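Local coordinates for protein Cel44C (PDB 2YIH) that hydrolyses xyloglucan and other beta-1,4-glucans as an endo-acting glycoside hydrolase of family 44, this chain being the family 44 part of a longer multidomain protein, at residues A[103-108]-A[178-183]. The protein carries 8 engineered substitutions. Sequence-based numbering, arbitrary orientation.
Sequences GTYSLV and GVKGYA
Tyr105 lays one ring face against Lys180 where strands 105-110 and 181-184 begin to pair. These are the third and fourth parallel strands of the TIM barrel of this family 44 hydrolase. Lys180 CB sits 3.7 Å from the centroid of the Tyr105 ring, a CH-pi contact offset toward the rim. The lysine chain runs on past the ring, with CD 3.9 Å from Tyr105 CD2. With CG anti to the backbone N (chi1 -172°), beside its carbonyl carbon, the Tyr105 ring is carried along the strand to Gly181. Its OH lies 3.3 Å from Gly181 CA, where a CB would clash with it.

The backbones pair in parallel register, Leu107 with Gly181 and Val108 with Tyr182. Gly181 N donates to Ser106 O. Val108 N gives Gly181 O a nearly straight bond of 2.9 Å (173°), and Ala183 N approaches Val108 O from above its carbonyl plane, at 3.0 Å. Leu107 CD1 packs on Ala183 CB on the same side of the sheet as Tyr105, where Phe229 touches all three. Val108 CG2 meets Val179 CG1 at 3.7 Å on the side facing helix 90-102.

Tyr105 OH hydrogen-bonds Glu227 OE1, from the next strand, and Lys180 NZ hydrogen-bonds Ala173 O. A phenylalanine in place of Tyr105 would probably leave Glu227 OE1 without this hydroxyl partner. Before the strands pair directly, one water accepts from Ser106 N and donates to Gly178 O.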
# COMPACT_ATOMS: atom_id res chain seq x y z
N GLY A 103 2.81 16.55 -5.44
CA GLY A 103 3.04 15.76 -6.65
C GLY A 103 2.79 14.26 -6.54
O GLY A 103 3.47 13.45 -7.20
N THR A 104 1.78 13.87 -5.76
CA THR A 104 1.53 12.44 -5.56
C THR A 104 0.26 11.99 -6.31
O THR A 104 -0.63 12.81 -6.59
CB THR A 104 1.35 12.08 -4.07
OG1 THR A 104 0.19 12.78 -3.57
CG2 THR A 104 2.59 12.50 -3.27
N TYR A 105 0.21 10.72 -6.67
CA TYR A 105 -1.03 10.04 -7.09
C TYR A 105 -2.03 10.13 -5.94
O TYR A 105 -1.63 10.03 -4.76
CB TYR A 105 -0.65 8.58 -7.37
CG TYR A 105 -1.73 7.73 -7.99
CD1 TYR A 105 -2.83 7.31 -7.26
CD2 TYR A 105 -1.57 7.24 -9.28
CE1 TYR A 105 -3.78 6.45 -7.81
CE2 TYR A 105 -2.52 6.40 -9.86
CZ TYR A 105 -3.61 5.99 -9.11
OH TYR A 105 -4.54 5.17 -9.68
N SER A 106 -3.33 10.30 -6.24
CA SER A 106 -4.34 10.14 -5.20
C SER A 106 -5.21 8.93 -5.50
O SER A 106 -5.83 8.86 -6.56
CB SER A 106 -5.30 11.36 -5.18
OG SER A 106 -4.64 12.51 -4.64
N LEU A 107 -5.32 8.05 -4.51
CA LEU A 107 -6.27 6.93 -4.55
C LEU A 107 -7.37 7.22 -3.55
O LEU A 107 -7.11 7.33 -2.37
CB LEU A 107 -5.56 5.64 -4.16
CG LEU A 107 -6.41 4.35 -3.99
CD1 LEU A 107 -7.24 4.06 -5.29
CD2 LEU A 107 -5.49 3.17 -3.67
N VAL A 108 -8.60 7.38 -4.04
CA VAL A 108 -9.74 7.76 -3.22
C VAL A 108 -10.76 6.59 -3.13
O VAL A 108 -11.25 6.08 -4.13
CB VAL A 108 -10.41 8.99 -3.88
CG1 VAL A 108 -11.73 9.37 -3.18
CG2 VAL A 108 -9.43 10.20 -3.89
N GLY A 178 -5.93 15.49 -12.30
CA GLY A 178 -7.09 14.63 -12.02
C GLY A 178 -6.84 13.67 -10.88
O GLY A 178 -5.68 13.32 -10.57
N VAL A 179 -7.92 13.23 -10.24
CA VAL A 179 -7.85 12.12 -9.28
C VAL A 179 -7.69 10.84 -10.10
O VAL A 179 -8.52 10.54 -10.94
CB VAL A 179 -9.14 12.06 -8.44
CG1 VAL A 179 -9.16 10.80 -7.53
CG2 VAL A 179 -9.27 13.32 -7.62
N LYS A 180 -6.63 10.09 -9.85
CA LYS A 180 -6.27 9.00 -10.76
C LYS A 180 -6.87 7.65 -10.44
O LYS A 180 -7.03 6.81 -11.33
CB LYS A 180 -4.75 8.90 -10.85
CG LYS A 180 -4.19 10.04 -11.74
CD LYS A 180 -2.68 10.04 -11.78
CE LYS A 180 -2.16 10.77 -13.02
NZ LYS A 180 -2.91 12.03 -13.32
N GLY A 181 -7.07 7.38 -9.15
CA GLY A 181 -7.53 6.05 -8.73
C GLY A 181 -8.73 6.09 -7.78
O GLY A 181 -8.81 6.95 -6.90
N TYR A 182 -9.62 5.11 -7.94
CA TYR A 182 -10.75 4.95 -7.02
C TYR A 182 -10.77 3.51 -6.55
O TYR A 182 -10.58 2.60 -7.37
CB TYR A 182 -12.11 5.26 -7.68
CG TYR A 182 -12.24 6.71 -8.11
CD1 TYR A 182 -12.46 7.71 -7.19
CD2 TYR A 182 -12.06 7.07 -9.44
CE1 TYR A 182 -12.50 9.05 -7.59
CE2 TYR A 182 -12.13 8.40 -9.86
CZ TYR A 182 -12.41 9.36 -8.93
OH TYR A 182 -12.47 10.69 -9.31
N ALA A 183 -11.05 3.31 -5.26
CA ALA A 183 -11.06 1.97 -4.68
C ALA A 183 -12.50 1.61 -4.35
O ALA A 183 -13.29 2.48 -3.90
CB ALA A 183 -10.18 1.91 -3.38
O HOH W 1 -4.24 11.66 -8.74